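Local coordinates for protein putative protease (Parabacteroides distasonis ATCC 8503, PDB 3KD4) that is of uncharacterised function but is a putative protease, probably exported, that carries DUF3857 and DUF3858 domains, at residues Val140-Glu151 and Gly173-Ile184. Sequence-based numbering, arbitrary orientation. Where two conformers were deposited one is given.
Sequences VKECKVSISVPE and GIKEVHWTLRNI. With PO4 (phosphate ion), chain D.
The indole of W179 has the V145 carbonyl oxygen at its edge, near the ring plane, and V177 CG2 over one face, displaced to one side of the ring; V145 CG2 packs 3.7 Å from W179 CE3, and I147 CD1 comes in obliquely near CZ3 and CH2. T180 CG2 lies over one face of the R182 guanidinium, and a water at its edge accepts from NH1 and donates to K141 O. R182 NH1 reaches the anti lone pair of E142 OE2 at 2.8 Å, a salt bridge tilted from the guanidinium plane, and NH2 adds a weak bond to the same oxygen; carboxylate and guanidinium planes are 67° apart. With CG anti to the backbone N (chi1 -178°) and the chain extended beyond it, E142 lies alongside the extended R182. K144 NZ donates to T180 OG1 at 2.8 Å on this polar face, whereas C143, V145, I147, L181 and W179 are buried on the other, L203 touching V145, I147 and W179. K175 NZ hydrogen-bonds to T153 O and to a phosphate ion probably from the crystallisation liquor. At the V140 end, N183 (phi 56°) and I184 both face V140, a G1 beta bulge closing neighbouring antiparallel strands, paired from C143-L181 to V149-K175, in the mixed sheet of the DUF3857 region.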
ATOM      1  N   VAL A 140       0.519  22.454   5.013  1.00 17.27           N
ATOM      2  CA  VAL A 140       1.870  22.763   5.492  1.00 16.70           C
ATOM      3  C   VAL A 140       2.253  24.109   4.885  1.00 17.23           C
ATOM      4  O   VAL A 140       2.397  24.235   3.656  1.00 17.82           O
ATOM      5  CB  VAL A 140       2.900  21.666   5.122  1.00 16.34           C
ATOM      6  CG1 VAL A 140       4.294  22.070   5.638  1.00 14.23           C
ATOM      7  CG2 VAL A 140       2.469  20.302   5.682  1.00 14.79           C
ATOM      8  N   LYS A 141       2.402  25.110   5.739  1.00 17.16           N
ATOM      9  CA  LYS A 141       2.689  26.469   5.288  0.50 18.20           C
ATOM     10  C   LYS A 141       4.093  26.573   4.722  1.00 17.67           C
ATOM     11  O   LYS A 141       4.311  27.246   3.728  1.00 17.42           O
ATOM     12  CB  LYS A 141       2.489  27.454   6.449  0.50 18.77           C
ATOM     13  CG  LYS A 141       2.751  28.915   6.122  0.50 22.53           C
ATOM     14  CD  LYS A 141       1.808  29.413   5.028  0.50 24.39           C
ATOM     15  CE  LYS A 141       1.782  30.941   4.887  0.50 25.49           C
ATOM     16  NZ  LYS A 141       1.092  31.314   3.614  0.50 25.11           N
ATOM     17  N   GLU A 142       5.041  25.899   5.367  1.00 18.33           N
ATOM     18  CA  GLU A 142       6.439  25.879   4.941  1.00 18.47           C
ATOM     19  C   GLU A 142       7.100  24.572   5.331  1.00 18.10           C
ATOM     20  O   GLU A 142       7.094  24.179   6.512  1.00 16.92           O
ATOM     21  CB  GLU A 142       7.223  27.011   5.591  1.00 19.61           C
ATOM     22  CG  GLU A 142       8.703  27.096   5.152  1.00 21.97           C
ATOM     23  CD  GLU A 142       9.466  28.147   5.963  1.00 28.90           C
ATOM     24  OE1 GLU A 142       9.927  27.823   7.075  1.00 29.85           O
ATOM     25  OE2 GLU A 142       9.599  29.290   5.481  1.00 32.97           O
ATOM     26  N   CYS A 143       7.750  23.970   4.344  1.00 16.62           N
ATOM     27  CA  CYS A 143       8.413  22.710   4.491  1.00 17.59           C
ATOM     28  C   CYS A 143       9.840  22.865   3.928  1.00 17.32           C
ATOM     29  O   CYS A 143      10.007  23.169   2.737  1.00 18.37           O
ATOM     30  CB  CYS A 143       7.646  21.619   3.750  1.00 16.91           C
ATOM     31  SG  CYS A 143       8.463  20.030   3.850  1.00 20.48           S
ATOM     32  N   LYS A 144      10.832  22.697   4.803  1.00 16.58           N
ATOM     33  CA  LYS A 144      12.255  22.731   4.440  1.00 17.40           C
ATOM     34  C   LYS A 144      12.835  21.364   4.584  1.00 16.55           C
ATOM     35  O   LYS A 144      12.602  20.700   5.600  1.00 18.03           O
ATOM     36  CB  LYS A 144      13.031  23.723   5.322  1.00 18.33           C
ATOM     37  CG  LYS A 144      12.618  25.188   5.016  1.00 21.77           C
ATOM     38  CD  LYS A 144      13.348  26.242   5.856  1.00 27.43           C
ATOM     39  CE  LYS A 144      13.071  27.666   5.291  1.00 33.26           C
ATOM     40  NZ  LYS A 144      13.710  27.956   3.908  1.00 37.56           N
ATOM     41  N   VAL A 145      13.505  20.900   3.539  1.00 15.61           N
ATOM     42  CA  VAL A 145      14.148  19.580   3.552  1.00 15.46           C
ATOM     43  C   VAL A 145      15.567  19.743   3.085  1.00 15.08           C
ATOM     44  O   VAL A 145      15.864  20.569   2.178  1.00 16.02           O
ATOM     45  CB  VAL A 145      13.391  18.501   2.713  1.00 15.83           C
ATOM     46  CG1 VAL A 145      12.076  18.156   3.415  1.00 16.99           C
ATOM     47  CG2 VAL A 145      13.114  18.967   1.236  1.00 13.84           C
ATOM     48  N   SER A 146      16.453  18.975   3.716  1.00 14.13           N
ATOM     49  CA  SER A 146      17.884  19.138   3.541  1.00 14.75           C
ATOM     50  C   SER A 146      18.564  17.787   3.558  1.00 14.35           C
ATOM     51  O   SER A 146      18.226  16.938   4.383  1.00 13.83           O
ATOM     52  CB  SER A 146      18.406  19.951   4.742  1.00 15.20           C
ATOM     53  OG  SER A 146      19.767  20.092   4.694  1.00 20.76           O
ATOM     54  N   ILE A 147      19.515  17.572   2.659  1.00 14.34           N
ATOM     55  CA  ILE A 147      20.322  16.323   2.663  1.00 14.29           C
ATOM     56  C   ILE A 147      21.791  16.707   2.670  1.00 14.21           C
ATOM     57  O   ILE A 147      22.173  17.566   1.892  1.00 15.13           O
ATOM     58  CB  ILE A 147      20.046  15.474   1.428  1.00 15.33           C
ATOM     59  CG1 ILE A 147      18.568  15.060   1.352  1.00 16.53           C
ATOM     60  CG2 ILE A 147      20.958  14.191   1.402  1.00 13.85           C
ATOM     61  CD1 ILE A 147      18.160  14.538  -0.113  1.00 17.20           C
ATOM     62  N   SER A 148      22.587  16.148   3.584  1.00 14.33           N
ATOM     63  CA  SER A 148      24.031  16.426   3.653  1.00 14.60           C
ATOM     64  C   SER A 148      24.774  15.133   3.617  1.00 14.13           C
ATOM     65  O   SER A 148      24.425  14.218   4.363  1.00 15.55           O
ATOM     66  CB  SER A 148      24.394  17.146   4.944  1.00 14.64           C
ATOM     67  OG  SER A 148      23.646  18.316   5.059  1.00 14.85           O
ATOM     68  N   VAL A 149      25.785  15.063   2.755  1.00 13.85           N
ATOM     69  CA  VAL A 149      26.641  13.885   2.603  1.00 13.21           C
ATOM     70  C   VAL A 149      28.093  14.378   2.423  1.00 14.30           C
ATOM     71  O   VAL A 149      28.323  15.554   2.088  1.00 13.11           O
ATOM     72  CB  VAL A 149      26.213  12.968   1.421  1.00 13.78           C
ATOM     73  CG1 VAL A 149      24.698  12.668   1.455  1.00 13.30           C
ATOM     74  CG2 VAL A 149      26.604  13.574   0.069  1.00 11.69           C
ATOM     75  N   PRO A 150      29.068  13.487   2.636  1.00 14.89           N
ATOM     76  CA  PRO A 150      30.462  13.872   2.417  1.00 16.56           C
ATOM     77  C   PRO A 150      30.743  14.177   0.950  1.00 17.11           C
ATOM     78  O   PRO A 150      30.221  13.520   0.081  1.00 16.11           O
ATOM     79  CB  PRO A 150      31.273  12.640   2.883  1.00 16.38           C
ATOM     80  CG  PRO A 150      30.337  11.852   3.724  1.00 17.04           C
ATOM     81  CD  PRO A 150      28.949  12.114   3.111  1.00 15.79           C
ATOM     82  N   GLU A 151      31.536  15.212   0.704  1.00 19.34           N
ATOM     83  CA  GLU A 151      32.002  15.462  -0.644  1.00 22.03           C
ATOM     84  C   GLU A 151      32.609  14.192  -1.176  1.00 21.88           C
ATOM     85  O   GLU A 151      33.311  13.469  -0.463  1.00 21.06           O
ATOM     86  CB  GLU A 151      33.001  16.623  -0.703  1.00 22.50           C
ATOM     87  CG  GLU A 151      32.212  17.895  -0.590  1.00 28.67           C
ATOM     88  CD  GLU A 151      33.008  19.163  -0.653  1.00 36.06           C
ATOM     89  OE1 GLU A 151      34.274  19.124  -0.584  1.00 40.28           O
ATOM     90  OE2 GLU A 151      32.321  20.213  -0.755  1.00 41.17           O
ATOM     91  N   GLY A 173      33.844  20.302   3.592  1.00 15.99           N
ATOM     92  CA  GLY A 173      33.966  18.939   3.033  1.00 15.59           C
ATOM     93  C   GLY A 173      32.625  18.203   2.917  1.00 15.97           C
ATOM     94  O   GLY A 173      32.593  16.999   2.730  1.00 16.12           O
ATOM     95  N   ILE A 174      31.515  18.929   3.080  1.00 16.33           N
ATOM     96  CA  ILE A 174      30.169  18.365   3.033  1.00 15.80           C
ATOM     97  C   ILE A 174      29.413  18.975   1.860  1.00 16.04           C
ATOM     98  O   ILE A 174      29.494  20.168   1.576  1.00 16.77           O
ATOM     99  CB  ILE A 174      29.375  18.634   4.336  1.00 16.28           C
ATOM    100  CG1 ILE A 174      30.046  17.963   5.543  1.00 17.03           C
ATOM    101  CG2 ILE A 174      27.882  18.174   4.214  1.00 14.44           C
ATOM    102  CD1 ILE A 174      29.730  18.660   6.853  1.00 16.38           C
ATOM    103  N   LYS A 175      28.663  18.128   1.182  1.00 16.33           N
ATOM    104  CA  LYS A 175      27.832  18.527   0.083  1.00 17.90           C
ATOM    105  C   LYS A 175      26.380  18.523   0.624  1.00 17.81           C
ATOM    106  O   LYS A 175      25.917  17.522   1.183  1.00 16.78           O
ATOM    107  CB  LYS A 175      28.067  17.519  -1.048  1.00 18.81           C
ATOM    108  CG  LYS A 175      26.987  17.360  -2.026  1.00 22.95           C
ATOM    109  CD  LYS A 175      27.471  16.603  -3.278  1.00 25.27           C
ATOM    110  CE  LYS A 175      27.677  15.100  -3.047  1.00 24.83           C
ATOM    111  NZ  LYS A 175      28.140  14.441  -4.306  1.00 24.33           N
ATOM    112  N   GLU A 176      25.700  19.658   0.506  1.00 18.44           N
ATOM    113  CA  GLU A 176      24.347  19.791   1.003  0.50 19.02           C
ATOM    114  C   GLU A 176      23.404  20.275  -0.089  1.00 19.06           C
ATOM    115  O   GLU A 176      23.769  21.111  -0.919  1.00 18.79           O
ATOM    116  CB  GLU A 176      24.310  20.766   2.173  0.50 19.77           C
ATOM    117  CG  GLU A 176      22.926  20.944   2.734  0.50 22.21           C
ATOM    118  CD  GLU A 176      22.913  21.910   3.866  0.50 26.37           C
ATOM    119  OE1 GLU A 176      24.015  22.300   4.312  0.50 28.96           O
ATOM    120  OE2 GLU A 176      21.796  22.275   4.307  0.50 29.88           O
ATOM    121  N   VAL A 177      22.185  19.732  -0.097  1.00 18.28           N
ATOM    122  CA  VAL A 177      21.172  20.199  -1.001  1.00 19.07           C
ATOM    123  C   VAL A 177      19.900  20.417  -0.184  1.00 18.45           C
ATOM    124  O   VAL A 177      19.587  19.628   0.728  1.00 17.15           O
ATOM    125  CB  VAL A 177      20.958  19.220  -2.178  1.00 20.26           C
ATOM    126  CG1 VAL A 177      20.631  17.830  -1.686  1.00 24.12           C
ATOM    127  CG2 VAL A 177      19.881  19.702  -3.106  1.00 20.50           C
ATOM    128  N   HIS A 178      19.201  21.497  -0.480  1.00 16.64           N
ATOM    129  CA  HIS A 178      17.996  21.798   0.236  1.00 17.34           C
ATOM    130  C   HIS A 178      16.913  22.335  -0.664  1.00 16.49           C
ATOM    131  O   HIS A 178      17.200  22.866  -1.743  1.00 15.52           O
ATOM    132  CB  HIS A 178      18.245  22.726   1.446  1.00 17.51           C
ATOM    133  CG  HIS A 178      18.807  24.072   1.113  1.00 18.91           C
ATOM    134  ND1 HIS A 178      20.162  24.338   1.082  1.00 20.89           N
ATOM    135  CD2 HIS A 178      18.189  25.251   0.849  1.00 23.02           C
ATOM    136  CE1 HIS A 178      20.352  25.616   0.799  1.00 22.28           C
ATOM    137  NE2 HIS A 178      19.176  26.191   0.639  1.00 20.99           N
ATOM    138  N   TRP A 179      15.668  22.166  -0.214  1.00 16.35           N
ATOM    139  CA  TRP A 179      14.524  22.708  -0.909  1.00 17.17           C
ATOM    140  C   TRP A 179      13.595  23.391   0.108  1.00 17.44           C
ATOM    141  O   TRP A 179      13.513  22.944   1.255  1.00 16.14           O
ATOM    142  CB  TRP A 179      13.730  21.572  -1.562  1.00 17.63           C
ATOM    143  CG  TRP A 179      14.402  20.710  -2.544  1.00 18.47           C
ATOM    144  CD1 TRP A 179      14.159  20.693  -3.882  1.00 19.61           C
ATOM    145  CD2 TRP A 179      15.358  19.651  -2.297  1.00 17.87           C
ATOM    146  NE1 TRP A 179      14.915  19.725  -4.491  1.00 19.88           N
ATOM    147  CE2 TRP A 179      15.648  19.057  -3.549  1.00 20.52           C
ATOM    148  CE3 TRP A 179      15.975  19.146  -1.159  1.00 18.88           C
ATOM    149  CZ2 TRP A 179      16.564  18.010  -3.693  1.00 19.12           C
ATOM    150  CZ3 TRP A 179      16.887  18.098  -1.294  1.00 19.44           C
ATOM    151  CH2 TRP A 179      17.177  17.548  -2.554  1.00 20.33           C
ATOM    152  N   THR A 180      12.831  24.398  -0.352  1.00 16.58           N
ATOM    153  CA  THR A 180      11.813  25.030   0.470  1.00 16.98           C
ATOM    154  C   THR A 180      10.479  25.021  -0.256  1.00 17.13           C
ATOM    155  O   THR A 180      10.354  25.551  -1.360  1.00 16.58           O
ATOM    156  CB  THR A 180      12.220  26.438   0.865  1.00 17.79           C
ATOM    157  OG1 THR A 180      13.455  26.368   1.588  1.00 18.91           O
ATOM    158  CG2 THR A 180      11.150  27.091   1.787  1.00 16.79           C
ATOM    159  N   LEU A 181       9.493  24.314   0.296  1.00 17.64           N
ATOM    160  CA  LEU A 181       8.162  24.279  -0.319  1.00 17.79           C
ATOM    161  C   LEU A 181       7.239  25.134   0.550  1.00 18.53           C
ATOM    162  O   LEU A 181       7.403  25.190   1.774  1.00 17.78           O
ATOM    163  CB  LEU A 181       7.647  22.846  -0.418  1.00 18.42           C
ATOM    164  CG  LEU A 181       8.383  21.762  -1.221  1.00 18.98           C
ATOM    165  CD1 LEU A 181       9.694  21.292  -0.560  1.00 15.76           C
ATOM    166  CD2 LEU A 181       7.425  20.564  -1.426  1.00 17.19           C
ATOM    167  N   ARG A 182       6.311  25.854  -0.077  1.00 19.13           N
ATOM    168  CA  ARG A 182       5.377  26.690   0.641  1.00 19.53           C
ATOM    169  C   ARG A 182       3.963  26.374   0.260  1.00 19.27           C
ATOM    170  O   ARG A 182       3.665  26.042  -0.881  1.00 18.40           O
ATOM    171  CB  ARG A 182       5.655  28.158   0.374  1.00 20.56           C
ATOM    172  CG  ARG A 182       7.093  28.519   0.739  1.00 22.13           C
ATOM    173  CD  ARG A 182       7.363  29.990   0.584  1.00 25.79           C
ATOM    174  NE  ARG A 182       8.732  30.268   0.989  1.00 28.47           N
ATOM    175  CZ  ARG A 182       9.134  30.382   2.254  1.00 30.72           C
ATOM    176  NH1 ARG A 182       8.278  30.298   3.268  1.00 32.68           N
ATOM    177  NH2 ARG A 182      10.404  30.601   2.514  1.00 32.10           N
ATOM    178  N   ASN A 183       3.097  26.443   1.253  1.00 18.69           N
ATOM    179  CA  ASN A 183       1.657  26.263   1.073  1.00 19.12           C
ATOM    180  C   ASN A 183       1.312  24.950   0.412  1.00 18.40           C
ATOM    181  O   ASN A 183       0.642  24.926  -0.587  1.00 19.09           O
ATOM    182  CB  ASN A 183       1.077  27.472   0.310  1.00 19.48           C
ATOM    183  CG  ASN A 183       1.394  28.775   1.010  1.00 21.47           C
ATOM    184  OD1 ASN A 183       1.141  28.902   2.194  1.00 25.55           O
ATOM    185  ND2 ASN A 183       2.002  29.725   0.300  1.00 25.35           N
ATOM    186  N   ILE A 184       1.762  23.847   0.987  1.00 17.96           N
ATOM    187  CA  ILE A 184       1.385  22.533   0.493  1.00 17.80           C
ATOM    188  C   ILE A 184      -0.065  22.284   0.963  1.00 18.33           C
ATOM    189  O   ILE A 184      -0.345  22.283   2.169  1.00 17.53           O
ATOM    190  CB  ILE A 184       2.236  21.401   1.050  1.00 17.10           C
ATOM    191  CG1 ILE A 184       3.741  21.668   0.870  1.00 18.18           C
ATOM    192  CG2 ILE A 184       1.821  20.042   0.383  1.00 16.03           C
ATOM    193  CD1 ILE A 184       4.667  20.570   1.525  1.00 17.69           C
TER
HETATM  194  P   PO4 D   3      31.324  16.263  -4.978  0.50 45.19           P
HETATM  195  O1  PO4 D   3      31.567  17.174  -3.800  0.50 44.58           O
HETATM  196  O2  PO4 D   3      30.798  14.952  -4.437  0.50 42.53           O
HETATM  197  O3  PO4 D   3      30.303  16.888  -5.898  0.50 43.57           O
HETATM  198  O4  PO4 D   3      32.614  16.054  -5.725  0.50 43.87           O
HETATM  199  O   HOH W   1       5.455  29.763   3.678  1.00 23.74           O
HETATM  200  O   HOH W   2       3.626  31.335   2.420  1.00 43.73           O
HETATM  201  O   HOH W   3      25.316  20.507   5.804  1.00 18.71           O
HETATM  202  O   HOH W   4      33.580  22.063   1.093  1.00 30.64           O